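Local structure of putative S41 protease (Bacteroides fragilis NCTC 9343, 3K50) at residues 55-58 / 59-62; 296-299 / 300-303. The protein is of unknown function but probably acts as a serine peptidase of family S41, joining a PDZ-like domain to a peptidase domain of the ClpP/crotonase type. All coordinates share one frame; numbering follows the deposited sequence.

Interaction 1: 55-58 / 59-62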
ATOM      1  N   SER A  55     -12.096  -2.075 -21.503  1.00 31.08           N
ATOM      2  CA  SER A  55     -11.335  -0.820 -21.564  1.00 33.88           C
ATOM      3  C   SER A  55     -11.335  -0.056 -20.259  1.00 32.16           C
ATOM      4  O   SER A  55     -10.436   0.734 -20.037  1.00 31.89           O
ATOM      5  CB  SER A  55     -11.849   0.077 -22.661  1.00 34.65           C
ATOM      6  OG  SER A  55     -11.771  -0.598 -23.893  1.00 39.24           O
HETATM    7  N   MSE A  56     -12.321  -0.328 -19.395  1.00 30.61           N
HETATM    8  CA  MSE A  56     -12.402   0.334 -18.077  1.00 29.56           C
HETATM    9  C   MSE A  56     -11.336  -0.184 -17.145  1.00 29.26           C
HETATM   10  O   MSE A  56     -11.017   0.466 -16.164  1.00 27.84           O
HETATM   11  CB  MSE A  56     -13.756   0.114 -17.426  1.00 29.03           C
HETATM   12  CG  MSE A  56     -14.973   0.701 -18.198  1.00 28.96           C
HETATM   13 SE   MSE A  56     -15.683  -0.454 -19.520  0.75 26.42          SE
HETATM   14  CE  MSE A  56     -16.561  -1.927 -18.403  1.00 26.19           C
ATOM     15  N   ASP A  57     -10.753  -1.339 -17.477  1.00 28.61           N
ATOM     16  CA  ASP A  57      -9.760  -2.004 -16.602  1.00 29.44           C
ATOM     17  C   ASP A  57      -8.368  -1.429 -16.826  1.00 31.58           C
ATOM     18  O   ASP A  57      -7.587  -2.012 -17.539  1.00 30.74           O
ATOM     19  CB  ASP A  57      -9.784  -3.502 -16.894  1.00 30.05           C
ATOM     20  CG  ASP A  57      -9.258  -4.344 -15.753  1.00 28.81           C
ATOM     21  OD1 ASP A  57      -8.298  -3.921 -15.054  1.00 32.16           O
ATOM     22  OD2 ASP A  57      -9.815  -5.446 -15.589  1.00 28.83           O
ATOM     23  N   ASN A  58      -8.092  -0.302 -16.158  0.60 34.12           N
ATOM     24  CA  ASN A  58      -6.840   0.442 -16.248  0.60 34.50           C
ATOM     25  C   ASN A  58      -5.767  -0.179 -15.357  0.60 35.34           C
ATOM     26  O   ASN A  58      -5.323   0.409 -14.362  0.60 33.89           O
ATOM     27  CB  ASN A  58      -7.079   1.908 -15.860  0.60 36.84           C
ATOM     28  CG  ASN A  58      -5.864   2.800 -16.121  0.60 36.68           C
ATOM     29  OD1 ASN A  58      -5.125   2.594 -17.074  0.60 40.99           O
ATOM     30  ND2 ASN A  58      -5.658   3.789 -15.264  0.60 41.69           N
ATOM     31  N   GLY A  59      -5.363  -1.397 -15.686  1.00 32.52           N
ATOM     32  CA  GLY A  59      -4.373  -2.060 -14.869  1.00 32.73           C
ATOM     33  C   GLY A  59      -4.881  -2.538 -13.534  1.00 34.68           C
ATOM     34  O   GLY A  59      -4.071  -2.841 -12.638  1.00 34.35           O
ATOM     35  N   PHE A  60      -6.197  -2.682 -13.390  1.00 31.60           N
ATOM     36  CA  PHE A  60      -6.720  -3.199 -12.129  1.00 30.21           C
ATOM     37  C   PHE A  60      -6.467  -4.720 -12.054  1.00 30.96           C
ATOM     38  O   PHE A  60      -5.818  -5.235 -11.133  1.00 29.45           O
ATOM     39  CB  PHE A  60      -8.175  -2.841 -11.932  1.00 30.59           C
ATOM     40  CG  PHE A  60      -8.504  -1.389 -12.165  1.00 28.22           C
ATOM     41  CD1 PHE A  60      -7.629  -0.378 -11.788  1.00 34.26           C
ATOM     42  CD2 PHE A  60      -9.719  -1.042 -12.698  1.00 29.01           C
ATOM     43  CE1 PHE A  60      -7.950   0.934 -12.013  1.00 29.72           C
ATOM     44  CE2 PHE A  60     -10.057   0.284 -12.908  1.00 35.07           C
ATOM     45  CZ  PHE A  60      -9.186   1.269 -12.547  1.00 32.01           C
ATOM     46  N   SER A  61      -6.931  -5.442 -13.052  1.00 33.74           N
ATOM     47  CA  SER A  61      -6.651  -6.858 -13.134  1.00 29.59           C
ATOM     48  C   SER A  61      -5.213  -7.064 -13.504  1.00 31.46           C
ATOM     49  O   SER A  61      -4.670  -6.347 -14.336  1.00 29.87           O
ATOM     50  CB  SER A  61      -7.531  -7.492 -14.204  1.00 30.83           C
ATOM     51  OG  SER A  61      -8.881  -7.335 -13.879  1.00 26.65           O
ATOM     52  N   LYS A  62      -4.586  -8.097 -12.942  1.00 32.94           N
ATOM     53  CA  LYS A  62      -3.191  -8.349 -13.270  1.00 34.05           C
ATOM     54  C   LYS A  62      -2.728  -9.772 -12.944  1.00 31.69           C
ATOM     55  O   LYS A  62      -3.364 -10.478 -12.173  1.00 35.72           O
ATOM     56  CB  LYS A  62      -2.297  -7.388 -12.515  1.00 34.10           C
ATOM     57  CG  LYS A  62      -2.373  -7.485 -11.054  1.00 38.72           C
ATOM     58  CD  LYS A  62      -1.803  -6.206 -10.424  1.00 55.20           C
ATOM     59  CE  LYS A  62      -1.701  -6.294  -8.892  1.00 62.24           C
ATOM     60  NZ  LYS A  62      -0.750  -7.378  -8.428  1.00 58.20           N
TER
HETATM   61  O   HOH W   1      -5.846  -4.580 -16.177  1.00 32.89           O

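Interaction 2: 296-299 / 300-303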
ATOM      1  N   LEU A 296      -2.784   9.698   5.177  1.00 28.53           N
ATOM      2  CA  LEU A 296      -1.613  10.044   4.354  1.00 28.36           C
ATOM      3  C   LEU A 296      -1.536   9.152   3.113  1.00 26.94           C
ATOM      4  O   LEU A 296      -1.531   7.913   3.224  1.00 29.45           O
ATOM      5  CB  LEU A 296      -0.349   9.934   5.203  1.00 26.86           C
ATOM      6  CG  LEU A 296      -0.362  10.589   6.583  1.00 31.48           C
ATOM      7  CD1 LEU A 296       1.005  10.521   7.281  1.00 28.74           C
ATOM      8  CD2 LEU A 296      -0.828  12.045   6.482  1.00 24.78           C
ATOM      9  N   THR A 297      -1.472   9.785   1.946  1.00 31.12           N
ATOM     10  CA  THR A 297      -1.604   9.098   0.636  1.00 31.11           C
ATOM     11  C   THR A 297      -0.549   9.445  -0.394  1.00 28.24           C
ATOM     12  O   THR A 297       0.085  10.470  -0.279  1.00 28.51           O
ATOM     13  CB  THR A 297      -3.017   9.448  -0.011  1.00 35.05           C
ATOM     14  OG1 THR A 297      -3.119  10.853  -0.309  1.00 29.77           O
ATOM     15  CG2 THR A 297      -4.148   9.090   0.923  1.00 28.55           C
ATOM     16  N   THR A 298      -0.307   8.526  -1.340  1.00 26.57           N
ATOM     17  CA  THR A 298       0.487   8.812  -2.522  1.00 26.76           C
ATOM     18  C   THR A 298      -0.187   8.077  -3.663  1.00 31.85           C
ATOM     19  O   THR A 298      -1.237   7.421  -3.475  1.00 27.66           O
ATOM     20  CB  THR A 298       1.976   8.389  -2.443  1.00 34.22           C
ATOM     21  OG1 THR A 298       2.087   6.957  -2.403  1.00 30.09           O
ATOM     22  CG2 THR A 298       2.704   9.063  -1.240  1.00 26.24           C
ATOM     23  N   ASN A 299       0.389   8.206  -4.851  1.00 30.08           N
ATOM     24  CA  ASN A 299      -0.067   7.465  -6.008  1.00 32.78           C
ATOM     25  C   ASN A 299      -0.029   5.956  -5.745  1.00 29.58           C
ATOM     26  O   ASN A 299      -0.705   5.222  -6.417  1.00 32.03           O
ATOM     27  CB  ASN A 299       0.779   7.748  -7.257  1.00 35.96           C
ATOM     28  CG  ASN A 299       0.721   9.204  -7.778  1.00 38.62           C
ATOM     29  OD1 ASN A 299       1.480   9.488  -8.705  1.00 37.73           O
ATOM     30  ND2 ASN A 299      -0.135  10.119  -7.218  1.00 30.16           N
ATOM     31  N   ALA A 300       0.786   5.461  -4.817  1.00 31.35           N
ATOM     32  CA  ALA A 300       0.785   4.041  -4.526  1.00 28.97           C
ATOM     33  C   ALA A 300      -0.454   3.560  -3.767  1.00 29.10           C
ATOM     34  O   ALA A 300      -0.712   2.373  -3.752  1.00 29.07           O
ATOM     35  CB  ALA A 300       2.048   3.650  -3.701  1.00 29.98           C
ATOM     36  N   THR A 301      -1.175   4.455  -3.089  1.00 29.34           N
ATOM     37  CA  THR A 301      -2.302   4.129  -2.223  1.00 28.42           C
ATOM     38  C   THR A 301      -3.415   3.635  -3.101  1.00 29.44           C
ATOM     39  O   THR A 301      -3.942   4.383  -3.916  1.00 27.52           O
ATOM     40  CB  THR A 301      -2.746   5.374  -1.447  1.00 28.31           C
ATOM     41  OG1 THR A 301      -1.635   5.861  -0.723  1.00 30.43           O
ATOM     42  CG2 THR A 301      -3.883   5.068  -0.474  1.00 26.51           C
ATOM     43  N   ARG A 302      -3.807   2.375  -2.930  1.00 28.98           N
ATOM     44  CA  ARG A 302      -4.691   1.747  -3.911  1.00 30.84           C
ATOM     45  C   ARG A 302      -5.686   0.775  -3.371  1.00 30.46           C
ATOM     46  O   ARG A 302      -5.436   0.084  -2.391  1.00 29.84           O
ATOM     47  CB  ARG A 302      -3.755   0.951  -4.851  1.00 30.69           C
ATOM     48  CG  ARG A 302      -4.399   0.120  -5.959  1.00 35.41           C
ATOM     49  CD  ARG A 302      -3.332  -0.624  -6.726  1.00 33.70           C
ATOM     50  NE  ARG A 302      -2.556   0.251  -7.580  1.00 30.89           N
ATOM     51  CZ  ARG A 302      -2.858   0.576  -8.850  1.00 33.04           C
ATOM     52  NH1 ARG A 302      -3.928   0.108  -9.467  1.00 34.11           N
ATOM     53  NH2 ARG A 302      -2.066   1.381  -9.510  1.00 34.36           N
ATOM     54  N   GLY A 303      -6.791   0.652  -4.073  1.00 27.53           N
ATOM     55  CA  GLY A 303      -7.726  -0.442  -3.815  1.00 28.96           C
ATOM     56  C   GLY A 303      -8.448  -0.478  -2.502  1.00 27.97           C
ATOM     57  O   GLY A 303      -9.249   0.393  -2.186  1.00 31.80           O
TER
HETATM   58  O   HOH W   2      -0.180   3.236  -8.316  1.00 35.14           O

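Interaction 1: 55-58 / 59-62
A chi1 of -157° turns the carboxylate of Asp57 away from its own backbone N and forward along the chain, where Ser61, with OG beside its backbone N (chi1 -61°), offers both its amide and its hydroxyl. The two acid oxygens share the work. OD1 takes the amide of Ser61 in an almost straight bond, Ser61 N to Asp57 OD1 2.9 Å at 169°, while OD2 accepts the hydroxyl, Ser61 OG to Asp57 OD2 2.7 Å. Both oxygens use their syn lone pairs, so one serine spans the carboxylate and fixes its rotation. Asp57 OD1 also draws a weak bond from Phe60 N at 3.0 Å, and water 1 lies 2.8 Å from this same Asp57 OD1. The backbone makes two successive inverse gamma turns, centred on Asp57 itself and on Asn58, the second closed by a weak bond from Gly59 N to Asp57 O of 3.0 Å. The bend brings the Phe60 ring back against the chain, with Asn58 N 3.8 Å above the ring plane, over its centre. Tyr27 OH gives Asp57 OD2 a second partner, and Val347 N is hydrogen-bonded to Ser61 OG. The bend lies between helix 45-52 and strand 62-65, and Asp57, Phe60 and Ser61 all pack against strand 342-352.

Interaction 2: 296-299 / 300-303
Thr298 and Thr301 form the two ends of a type I beta turn, at the point where strand 292-297 of the mixed sheet gives way to the approach to helix 304-312. Each hydroxyl takes a backbone amide from the other half of the turn. Thr301 OG1, set beside its own backbone N (chi1 -57°), reaches back to accept Thr298 N at 3.0 Å, nearly straight at 170°. Thr298 OG1 instead sits between its backbone N and carbonyl carbon and looks forward, taking Ala300 N at 3.1 Å in an ST turn; the methyl carbon Ala300 CB lies 3.6 Å from Thr298 OG1. The turn itself is closed by Thr301 N bonding to Thr298 O at 3.0 Å, with the donor well above the carbonyl plane. Both hydroxyls have a further partner, Leu231 O for Thr301 and Arg232 O for Thr298, which pins the turn to the loop following the adjacent parallel strand 226-230. Gly303 then occupies the N-cap of the helix. Water 2 donates to Asn299 O at 2.8 Å and accepts from Arg302 NH2 at 2.9 Å.

From the N terminus, interaction 1 comes first, rounding the short bend that links helix 45-52 to strand 62-65 in the N-terminal S41 region. Some 230 residues later interaction 2 closes the turn between strand 292-297 and helix 304-312 in the S41 peptidase region. The two stand in series, neither enclosing nor crossing the other, yet folding brings their centres to about 17 Å and their nearest atoms to about 4 Å without touching. Glu328 bridges the gap: Phe60 of interaction 1 packs on it and Arg302 of interaction 2 forms a salt bridge with it. The first bend packs against strand 342-352 of an antiparallel sheet; the second continues directly from a strand of the mixed sheet.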